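Local coordinates for glutathione S-transferase-like protein (Methylobacillus flagellatus, PDB 4GLT) that binds glutathione and is probably a glutathione transferase that joins the tripeptide to other substrates, at residues T30-R35 / L185-L190; D120-A125 / N150-G155; K24-N29 / D49-V54. All blocks are in the same frame, centred on the assembly; numbering follows the deposited sequence.

Contact 3 lies in the N-terminal sheet, contact 2 in the helical C-terminal half, and contact 1 joins the two halves beside bound glutathione. Strand 24-27, helix 32-44 and strand 49-52 follow one another in the chain, so contacts 3 and 1 interleave; their centres are about 15 Å apart and A34 packs on Y27. Contact 2 falls within the loop that contact 1 closes, about 13 Å away between centres, where P32 and Y33 meet T123 and D124 of helix 106-133. Contacts 2 and 3, about 25 Å apart between centres, do not touch. Contact 1 thus ties the sheet unit to the helical half.

Contact 1. Residues T30-R35 / L185-L190; sequences TSPYAR and LGYLEL. With GSH (glutathione), chain E.
P32 lies over one face of the Y187 ring, its CG 4.0 Å from the ring centroid in a CH-pi contact 26° off the ring normal, with CD1 the ring atom closest to it. Y187 has CG anti to its backbone N (chi1 -169°), which carries the ring from helix 176-191 across to the start of helix 32-44 and brings OH to the glycine carboxylate of glutathione. There OH donates to O31 at 2.9 Å; R191 also hydrogen-bonds to this hydroxyl. The other carboxylate oxygen, O32, accepts from T30 OG1 at 2.9 Å, so the two segments grip the carboxylate one oxygen each. Beyond T30, CD2 of L190 meets the threonine CB at 3.7 Å, the two side chains crossing at about a right angle. S31 does double duty: its OG gives a hydrogen bond of 2.7 Å to glutathione O2 and, as the N-cap of helix 32-44, accepts from A34 N at 3.2 Å. Y33 sits between its neighbour P32, whose CG lies over one face toward the rim, and glutathione CB1 on the opposite face. Its ring atom CE2 approaches glutathione OE1 to 3.3 Å, and its hydroxyl makes a weak hydrogen bond to D124. Replacing Y33 by an alanine would probably expose this side of the glutamyl chain and leave D124 without its tyrosine partner. R35 stretches fully extended past G186, its NH1 4.0 Å from the glycine CA, and ends at F217 and T220. Across the segments the contact is apolar, while hydroxyls from both of them bond to the ligand: two from separate halves hold one carboxylate, so the bound tripeptide probably helps to bridge them.

Contact 2. Residues D120-A125 / N150-G155; sequences DGVTDA and NKVERG. With GSH (glutathione), chain F.
Two long helices of the all-helical C-terminal half of the glutathione transferase fold, 106-133 and 142-162, pack here beside a second glutathione at the subunit boundary. Their segments run nearly antiparallel, at 151° between directions, with axes 8.4 Å apart. V122 faces V152, their CG1 methyls 4.2 Å from each other and the two side chains crossing at about a right angle. With CG2 anti to its carbonyl carbon, V122 also turns that methyl onto the backbone of G155, 4.0 Å from CA; a CB at this glycine would collide with it, so the missing side chain permits the approach. One turn on, A125 CB touches V152 CG2 at 3.8 Å and K151 CB at the same distance. K151 therefore packs with its root, while the rest of the chain runs on past A125 and bends at its last torsion (chi4 -62°) to bring NZ within 2.8 Å of glutathione O32. That ammonium also donates to the backbone O of L68 of the second subunit. K151 thus reaches into a site to which the second subunit contributes S85, I71 and K70, and its charge probably helps to neutralise the ligand carboxylate. Around the pair, V122 packs on M184 of helix 176-191 and on L68 of the second subunit, while T123 turns from helix 142-162 to meet P32 and Y33 of helix 32-44, so helix 106-133 lies between helix 142-162 on one side and helix 32-44 on another.

Contact 3. Residues K24-N29 / D49-V54; sequences KLLYSN and DMVLVV
The parallel strands 24-27 and 49-52 are the two strands of a beta-alpha-beta unit, joined through helix 32-44, in the thioredoxin-like N-terminal domain of the glutathione transferase fold. Backbone bonds run between them in parallel register: L25 N to D49 O (2.9 Å), V51 N to L25 O, Y27 N to V51 O, and V53 N to Y27 O (2.7 Å). The last is the shortest of the four and is bent, with an N-H...O angle of 133°. On the face carrying L25 and Y27, L25 and M50 lie side by side with CD2 3.5 Å from SD. Y27 has CG between its own backbone N and carbonyl carbon (chi1 84°), which folds the ring over the neighbouring strand. CE2 reaches M50 CG at 3.7 Å, and L52 CD1 lies over the ring face, 4.0 Å from the centroid and 29° off the normal, a CH-pi contact. The same methyl meets N29, 3.6 Å from its OD1, where the asparagine crosses the leucine at about a right angle. On the other face K24 and D49 point the same way, but NZ stays 4.2 Å from OD1, beyond a salt bridge; K24 CE is the atom that draws close to the carboxylate. Further along this face L26 CD2 packs on V51 CB at 3.9 Å. Helix 32-44 covers L25 and Y27 through V37, A34 and R38, and strand 73-75 flanks strand 24-27 on its other edge. The chemistry is thus backbone bonding reinforced by apolar side chains, with the one pair of opposite charges at the strand starts probably adding only a modest electrostatic attraction.

Contact 1. Residues T30-R35 / L185-L190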
loop_
_atom_site.group_PDB
_atom_site.type_symbol
_atom_site.label_atom_id
_atom_site.label_comp_id
_atom_site.label_asym_id
_atom_site.label_seq_id
_atom_site.Cartn_x
_atom_site.Cartn_y
_atom_site.Cartn_z
ATOM N N THR A 30 -4.490 -15.766 8.861
ATOM C CA THR A 30 -3.203 -15.228 9.284
ATOM C C THR A 30 -2.921 -13.824 8.752
ATOM O O THR A 30 -2.051 -13.137 9.268
ATOM C CB THR A 30 -2.048 -16.173 8.901
ATOM O OG1 THR A 30 -1.901 -16.204 7.477
ATOM C CG2 THR A 30 -2.332 -17.585 9.405
ATOM N N SER A 31 -3.665 -13.389 7.738
ATOM C CA SER A 31 -3.385 -12.103 7.087
ATOM C C SER A 31 -3.583 -10.872 7.977
ATOM O O SER A 31 -4.709 -10.544 8.319
ATOM C CB SER A 31 -4.237 -11.956 5.831
ATOM O OG SER A 31 -4.071 -10.668 5.281
ATOM N N PRO A 32 -2.489 -10.161 8.315
ATOM C CA PRO A 32 -2.589 -9.006 9.220
ATOM C C PRO A 32 -3.278 -7.809 8.560
ATOM O O PRO A 32 -3.833 -6.945 9.243
ATOM C CB PRO A 32 -1.127 -8.687 9.545
ATOM C CG PRO A 32 -0.368 -9.161 8.353
ATOM C CD PRO A 32 -1.110 -10.369 7.830
ATOM N N TYR A 33 -3.250 -7.785 7.235
ATOM C CA TYR A 33 -3.954 -6.768 6.458
ATOM C C TYR A 33 -5.449 -7.036 6.486
ATOM O O TYR A 33 -6.245 -6.111 6.527
ATOM C CB TYR A 33 -3.478 -6.785 5.007
ATOM C CG TYR A 33 -1.985 -6.783 4.875
ATOM C CD1 TYR A 33 -1.262 -5.618 5.082
ATOM C CD2 TYR A 33 -1.293 -7.947 4.555
ATOM C CE1 TYR A 33 0.109 -5.601 4.955
ATOM C CE2 TYR A 33 0.078 -7.942 4.429
ATOM C CZ TYR A 33 0.773 -6.764 4.634
ATOM O OH TYR A 33 2.143 -6.747 4.523
ATOM N N ALA A 34 -5.814 -8.314 6.442
ATOM C CA ALA A 34 -7.202 -8.715 6.554
ATOM C C ALA A 34 -7.694 -8.372 7.952
ATOM O O ALA A 34 -8.797 -7.865 8.124
ATOM C CB ALA A 34 -7.354 -10.202 6.282
ATOM N N ARG A 35 -6.853 -8.637 8.944
ATOM C CA ARG A 35 -7.210 -8.402 10.329
ATOM C C ARG A 35 -7.496 -6.922 10.582
ATOM O O ARG A 35 -8.429 -6.582 11.308
ATOM C CB ARG A 35 -6.106 -8.911 11.266
ATOM C CG ARG A 35 -6.501 -8.872 12.731
ATOM C CD ARG A 35 -5.364 -9.262 13.661
ATOM N NE ARG A 35 -5.834 -9.378 15.041
ATOM C CZ ARG A 35 -5.060 -9.673 16.079
ATOM N NH1 ARG A 35 -3.765 -9.883 15.911
ATOM N NH2 ARG A 35 -5.592 -9.768 17.283
ATOM N N LEU A 185 1.956 -5.848 15.349
ATOM C CA LEU A 185 2.512 -6.566 16.496
ATOM C C LEU A 185 2.021 -8.014 16.573
ATOM O O LEU A 185 2.807 -8.948 16.786
ATOM C CB LEU A 185 2.141 -5.838 17.779
ATOM C CG LEU A 185 2.630 -4.386 17.849
ATOM C CD1 LEU A 185 1.867 -3.582 18.888
ATOM C CD2 LEU A 185 4.127 -4.336 18.119
ATOM N N GLY A 186 0.716 -8.195 16.412
ATOM C CA GLY A 186 0.133 -9.525 16.447
ATOM C C GLY A 186 0.753 -10.376 15.362
ATOM O O GLY A 186 0.962 -11.573 15.539
ATOM N N TYR A 187 1.066 -9.756 14.231
ATOM C CA TYR A 187 1.713 -10.497 13.168
ATOM C C TYR A 187 3.093 -10.957 13.620
ATOM O O TYR A 187 3.487 -12.112 13.400
ATOM C CB TYR A 187 1.818 -9.689 11.879
ATOM C CG TYR A 187 2.251 -10.563 10.731
ATOM C CD1 TYR A 187 1.453 -11.621 10.313
ATOM C CD2 TYR A 187 3.468 -10.369 10.092
ATOM C CE1 TYR A 187 1.839 -12.445 9.279
ATOM C CE2 TYR A 187 3.864 -11.198 9.046
ATOM C CZ TYR A 187 3.038 -12.233 8.650
ATOM O OH TYR A 187 3.396 -13.081 7.624
ATOM N N LEU A 188 3.833 -10.059 14.257
ATOM C CA LEU A 188 5.132 -10.449 14.785
ATOM C C LEU A 188 4.986 -11.667 15.687
ATOM O O LEU A 188 5.700 -12.654 15.529
ATOM C CB LEU A 188 5.807 -9.292 15.524
ATOM C CG LEU A 188 6.052 -8.085 14.610
ATOM C CD1 LEU A 188 6.965 -7.081 15.287
ATOM C CD2 LEU A 188 6.650 -8.534 13.284
ATOM N N GLU A 189 4.049 -11.607 16.624
ATOM C CA GLU A 189 3.867 -12.719 17.541
ATOM C C GLU A 189 3.554 -14.012 16.797
ATOM O O GLU A 189 4.050 -15.081 17.142
ATOM C CB GLU A 189 2.768 -12.404 18.545
ATOM C CG GLU A 189 3.136 -11.296 19.518
ATOM C CD GLU A 189 2.425 -11.447 20.847
ATOM O OE1 GLU A 189 1.513 -12.298 20.937
ATOM O OE2 GLU A 189 2.779 -10.725 21.803
ATOM N N LEU A 190 2.723 -13.915 15.772
ATOM C CA LEU A 190 2.355 -15.095 15.013
ATOM C C LEU A 190 3.581 -15.701 14.343
ATOM O O LEU A 190 3.763 -16.915 14.347
ATOM C CB LEU A 190 1.298 -14.750 13.956
ATOM C CG LEU A 190 1.062 -15.788 12.851
ATOM C CD1 LEU A 190 0.557 -17.096 13.440
ATOM C CD2 LEU A 190 0.095 -15.260 11.803
HETATM N N1 GSH E . -1.335 -4.408 0.278
HETATM C CA1 GSH E . -2.329 -5.469 0.551
HETATM C C1 GSH E . -3.172 -4.916 1.660
HETATM O O11 GSH E . -4.334 -5.323 1.826
HETATM O O12 GSH E . -2.667 -4.025 2.376
HETATM C CB1 GSH E . -1.607 -6.780 0.914
HETATM C CG1 GSH E . -2.568 -7.956 1.143
HETATM C CD1 GSH E . -1.804 -9.223 1.522
HETATM O OE1 GSH E . -0.583 -9.249 1.472
HETATM N N2 GSH E . -2.541 -10.275 1.899
HETATM C CA2 GSH E . -2.052 -11.629 2.182
HETATM C C2 GSH E . -1.250 -11.743 3.455
HETATM O O2 GSH E . -1.540 -11.080 4.440
HETATM C CB2 GSH E . -1.281 -12.179 0.989
HETATM S SG2 GSH E . -2.373 -12.474 -0.421
HETATM N N3 GSH E . -0.238 -12.606 3.455
HETATM C CA3 GSH E . 0.667 -12.750 4.585
HETATM C C3 GSH E . 0.224 -13.807 5.577
HETATM O O31 GSH E . 1.087 -14.323 6.321
HETATM O O32 GSH E . -0.989 -14.120 5.629
#

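Contact 2. Residues D120-A125 / N150-G155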
loop_
_atom_site.group_PDB
_atom_site.type_symbol
_atom_site.label_atom_id
_atom_site.label_comp_id
_atom_site.label_asym_id
_atom_site.label_seq_id
_atom_site.Cartn_x
_atom_site.Cartn_y
_atom_site.Cartn_z
ATOM N N ASP A 120 2.047 -0.798 8.237
ATOM C CA ASP A 120 1.935 -1.718 7.104
ATOM C C ASP A 120 3.313 -2.040 6.532
ATOM O O ASP A 120 3.577 -3.167 6.131
ATOM C CB ASP A 120 1.034 -1.145 6.016
ATOM C CG ASP A 120 -0.439 -1.223 6.378
ATOM O OD1 ASP A 120 -0.769 -1.858 7.405
ATOM O OD2 ASP A 120 -1.265 -0.649 5.634
ATOM N N GLY A 121 4.193 -1.047 6.523
ATOM C CA GLY A 121 5.529 -1.211 5.967
ATOM C C GLY A 121 6.353 -2.218 6.748
ATOM O O GLY A 121 7.058 -3.047 6.173
ATOM N N VAL A 122 6.259 -2.133 8.066
ATOM C CA VAL A 122 6.880 -3.105 8.943
ATOM C C VAL A 122 6.315 -4.491 8.663
ATOM O O VAL A 122 7.050 -5.483 8.612
ATOM C CB VAL A 122 6.646 -2.728 10.417
ATOM C CG1 VAL A 122 7.114 -3.843 11.340
ATOM C CG2 VAL A 122 7.375 -1.443 10.735
ATOM N N THR A 123 5.007 -4.558 8.464
ATOM C CA THR A 123 4.361 -5.836 8.196
ATOM C C THR A 123 4.901 -6.370 6.869
ATOM O O THR A 123 5.211 -7.553 6.756
ATOM C CB THR A 123 2.818 -5.691 8.167
ATOM O OG1 THR A 123 2.369 -4.953 9.318
ATOM C CG2 THR A 123 2.156 -7.027 8.174
ATOM N N ASP A 124 5.054 -5.495 5.875
ATOM C CA ASP A 124 5.555 -5.942 4.572
ATOM C C ASP A 124 6.936 -6.519 4.769
ATOM O O ASP A 124 7.316 -7.455 4.083
ATOM C CB ASP A 124 5.660 -4.811 3.531
ATOM C CG ASP A 124 4.385 -3.990 3.398
ATOM O OD1 ASP A 124 3.304 -4.575 3.218
ATOM O OD2 ASP A 124 4.472 -2.740 3.449
ATOM N N ALA A 125 7.698 -5.932 5.690
ATOM C CA ALA A 125 9.085 -6.340 5.879
ATOM C C ALA A 125 9.117 -7.733 6.506
ATOM O O ALA A 125 9.872 -8.606 6.070
ATOM C CB ALA A 125 9.832 -5.325 6.727
ATOM N N ASN A 150 15.733 -5.761 9.491
ATOM C CA ASN A 150 16.255 -4.436 9.786
ATOM C C ASN A 150 15.173 -3.364 9.745
ATOM O O ASN A 150 15.104 -2.524 10.635
ATOM C CB ASN A 150 17.402 -4.074 8.844
ATOM C CG ASN A 150 18.750 -4.377 9.445
ATOM O OD1 ASN A 150 18.878 -4.495 10.663
ATOM N ND2 ASN A 150 19.765 -4.507 8.599
ATOM N N LYS A 151 14.330 -3.391 8.713
ATOM C CA LYS A 151 13.246 -2.412 8.609
ATOM C C LYS A 151 12.315 -2.519 9.815
ATOM O O LYS A 151 11.836 -1.507 10.345
ATOM C CB LYS A 151 12.452 -2.608 7.310
ATOM C CG LYS A 151 13.268 -2.443 6.037
ATOM C CD LYS A 151 12.515 -2.915 4.807
ATOM C CE LYS A 151 13.442 -3.008 3.596
ATOM N NZ LYS A 151 14.030 -1.686 3.228
ATOM N N VAL A 152 12.056 -3.758 10.229
ATOM C CA VAL A 152 11.205 -4.065 11.376
ATOM C C VAL A 152 11.708 -3.399 12.652
ATOM O O VAL A 152 10.982 -2.636 13.298
ATOM C CB VAL A 152 11.137 -5.591 11.583
ATOM C CG1 VAL A 152 10.391 -5.958 12.855
ATOM C CG2 VAL A 152 10.499 -6.237 10.376
ATOM N N GLU A 153 12.959 -3.682 12.992
ATOM C CA GLU A 153 13.570 -3.167 14.207
ATOM C C GLU A 153 13.523 -1.642 14.233
ATOM O O GLU A 153 13.147 -1.038 15.238
ATOM C CB GLU A 153 15.023 -3.642 14.303
ATOM C CG GLU A 153 15.481 -4.022 15.705
ATOM C CD GLU A 153 15.092 -5.444 16.080
ATOM O OE1 GLU A 153 13.989 -5.890 15.689
ATOM O OE2 GLU A 153 15.892 -6.121 16.769
ATOM N N ARG A 154 13.907 -1.025 13.121
ATOM C CA ARG A 154 13.909 0.431 13.024
ATOM C C ARG A 154 12.502 0.994 13.176
ATOM O O ARG A 154 12.280 1.953 13.929
ATOM C CB ARG A 154 14.542 0.883 11.704
ATOM C CG ARG A 154 16.059 0.818 11.705
ATOM C CD ARG A 154 16.661 1.776 10.688
ATOM N NE ARG A 154 15.981 1.654 9.405
ATOM C CZ ARG A 154 16.342 0.806 8.451
ATOM N NH1 ARG A 154 17.388 0.016 8.634
ATOM N NH2 ARG A 154 15.663 0.759 7.314
ATOM N N GLY A 155 11.548 0.389 12.472
ATOM C CA GLY A 155 10.150 0.805 12.580
ATOM C C GLY A 155 9.621 0.704 14.001
ATOM O O GLY A 155 9.004 1.641 14.515
HETATM N N1 GSH F . 5.334 1.261 -1.262
HETATM C CA1 GSH F . 6.138 2.489 -1.064
HETATM C C1 GSH F . 5.562 3.641 -1.847
HETATM O O11 GSH F . 6.110 4.747 -1.683
HETATM O O12 GSH F . 4.571 3.471 -2.604
HETATM C CB1 GSH F . 7.640 2.291 -1.330
HETATM C CG1 GSH F . 8.011 1.760 -2.714
HETATM C CD1 GSH F . 9.422 1.196 -2.735
HETATM O OE1 GSH F . 9.666 0.128 -2.196
HETATM N N2 GSH F . 10.377 1.890 -3.368
HETATM C CA2 GSH F . 11.697 1.318 -3.612
HETATM C C2 GSH F . 12.617 1.403 -2.422
HETATM O O2 GSH F . 12.868 2.481 -1.903
HETATM C CB2 GSH F . 12.342 1.983 -4.827
HETATM S SG2 GSH F . 11.436 1.591 -6.354
HETATM N N3 GSH F . 13.127 0.247 -1.970
HETATM C CA3 GSH F . 14.198 0.229 -0.984
HETATM C C3 GSH F . 14.166 -0.945 -0.017
HETATM O O31 GSH F . 13.144 -1.669 0.054
HETATM O O32 GSH F . 15.181 -1.156 0.689
#

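Contact 3. Residues K24-N29 / D49-V54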
loop_
_atom_site.group_PDB
_atom_site.type_symbol
_atom_site.label_atom_id
_atom_site.label_comp_id
_atom_site.label_asym_id
_atom_site.label_seq_id
_atom_site.Cartn_x
_atom_site.Cartn_y
_atom_site.Cartn_z
ATOM N N LYS A 24 -19.306 -8.697 1.508
ATOM C CA LYS A 24 -18.481 -9.851 1.838
ATOM C C LYS A 24 -17.011 -9.462 1.920
ATOM O O LYS A 24 -16.507 -8.753 1.055
ATOM C CB LYS A 24 -18.678 -10.966 0.806
ATOM C CG LYS A 24 -20.092 -11.505 0.752
ATOM C CD LYS A 24 -20.163 -12.748 -0.126
ATOM C CE LYS A 24 -21.438 -13.532 0.123
ATOM N NZ LYS A 24 -21.525 -14.735 -0.756
ATOM N N LEU A 25 -16.333 -9.917 2.971
ATOM C CA LEU A 25 -14.909 -9.645 3.144
ATOM C C LEU A 25 -14.068 -10.906 3.052
ATOM O O LEU A 25 -13.948 -11.642 4.031
ATOM C CB LEU A 25 -14.634 -8.980 4.495
ATOM C CG LEU A 25 -13.123 -8.968 4.750
ATOM C CD1 LEU A 25 -12.427 -7.972 3.829
ATOM C CD2 LEU A 25 -12.794 -8.690 6.207
ATOM N N LEU A 26 -13.466 -11.138 1.896
ATOM C CA LEU A 26 -12.582 -12.273 1.733
ATOM C C LEU A 26 -11.383 -12.088 2.631
ATOM O O LEU A 26 -10.773 -11.034 2.646
ATOM C CB LEU A 26 -12.098 -12.377 0.300
ATOM C CG LEU A 26 -13.140 -12.559 -0.789
ATOM C CD1 LEU A 26 -12.465 -13.038 -2.050
ATOM C CD2 LEU A 26 -14.175 -13.543 -0.352
ATOM N N TYR A 27 -11.021 -13.132 3.351
ATOM C CA TYR A 27 -9.909 -13.067 4.288
ATOM C C TYR A 27 -9.368 -14.458 4.614
ATOM O O TYR A 27 -10.055 -15.461 4.418
ATOM C CB TYR A 27 -10.366 -12.394 5.577
ATOM C CG TYR A 27 -11.032 -13.359 6.529
ATOM C CD1 TYR A 27 -10.371 -13.808 7.664
ATOM C CD2 TYR A 27 -12.315 -13.841 6.279
ATOM C CE1 TYR A 27 -10.970 -14.696 8.536
ATOM C CE2 TYR A 27 -12.925 -14.720 7.147
ATOM C CZ TYR A 27 -12.246 -15.148 8.271
ATOM O OH TYR A 27 -12.842 -16.028 9.143
ATOM N N SER A 28 -8.135 -14.501 5.119
ATOM C CA SER A 28 -7.520 -15.733 5.618
ATOM C C SER A 28 -7.320 -15.579 7.115
ATOM O O SER A 28 -7.517 -14.493 7.652
ATOM C CB SER A 28 -6.166 -15.974 4.953
ATOM O OG SER A 28 -5.230 -14.994 5.372
ATOM N N ASN A 29 -6.915 -16.655 7.786
ATOM C CA ASN A 29 -6.744 -16.622 9.244
ATOM C C ASN A 29 -5.463 -15.954 9.744
ATOM O O ASN A 29 -5.359 -15.609 10.918
ATOM C CB ASN A 29 -6.843 -18.028 9.831
ATOM C CG ASN A 29 -8.241 -18.361 10.332
ATOM O OD1 ASN A 29 -8.714 -19.481 10.169
ATOM N ND2 ASN A 29 -8.902 -17.391 10.955
ATOM N N ASP A 49 -20.449 -9.998 5.937
ATOM C CA ASP A 49 -20.297 -11.430 5.717
ATOM C C ASP A 49 -18.814 -11.755 5.573
ATOM O O ASP A 49 -18.217 -11.513 4.530
ATOM C CB ASP A 49 -21.060 -11.850 4.460
ATOM C CG ASP A 49 -21.081 -13.354 4.259
ATOM O OD1 ASP A 49 -21.720 -13.805 3.286
ATOM O OD2 ASP A 49 -20.468 -14.088 5.064
ATOM N N MET A 50 -18.212 -12.288 6.628
ATOM C CA MET A 50 -16.779 -12.542 6.615
ATOM C C MET A 50 -16.494 -13.915 6.020
ATOM O O MET A 50 -16.922 -14.919 6.570
ATOM C CB MET A 50 -16.232 -12.474 8.034
ATOM C CG MET A 50 -14.902 -11.773 8.126
ATOM S SD MET A 50 -15.129 -10.008 8.391
ATOM C CE MET A 50 -15.241 -9.946 10.179
ATOM N N VAL A 51 -15.776 -13.963 4.904
ATOM C CA VAL A 51 -15.573 -15.237 4.194
ATOM C C VAL A 51 -14.127 -15.723 4.257
ATOM O O VAL A 51 -13.254 -15.226 3.540
ATOM C CB VAL A 51 -15.990 -15.134 2.718
ATOM C CG1 VAL A 51 -15.955 -16.505 2.061
ATOM C CG2 VAL A 51 -17.376 -14.518 2.606
ATOM N N LEU A 52 -13.877 -16.696 5.126
ATOM C CA LEU A 52 -12.560 -17.301 5.223
ATOM C C LEU A 52 -12.247 -17.919 3.877
ATOM O O LEU A 52 -13.093 -18.583 3.279
ATOM C CB LEU A 52 -12.545 -18.375 6.308
ATOM C CG LEU A 52 -11.190 -19.005 6.612
ATOM C CD1 LEU A 52 -10.238 -17.977 7.219
ATOM C CD2 LEU A 52 -11.380 -20.203 7.524
ATOM N N VAL A 53 -11.033 -17.705 3.394
ATOM C CA VAL A 53 -10.696 -18.135 2.047
ATOM C C VAL A 53 -9.312 -18.777 1.986
ATOM O O VAL A 53 -8.494 -18.599 2.891
ATOM C CB VAL A 53 -10.776 -16.936 1.081
ATOM C CG1 VAL A 53 -9.446 -16.203 1.013
ATOM C CG2 VAL A 53 -11.215 -17.395 -0.292
ATOM N N VAL A 54 -9.079 -19.555 0.939
ATOM C CA VAL A 54 -7.779 -20.151 0.690
ATOM C C VAL A 54 -7.367 -19.648 -0.671
ATOM O O VAL A 54 -8.092 -19.820 -1.645
ATOM C CB VAL A 54 -7.839 -21.679 0.696
ATOM C CG1 VAL A 54 -6.623 -22.258 0.023
ATOM C CG2 VAL A 54 -7.963 -22.195 2.109
#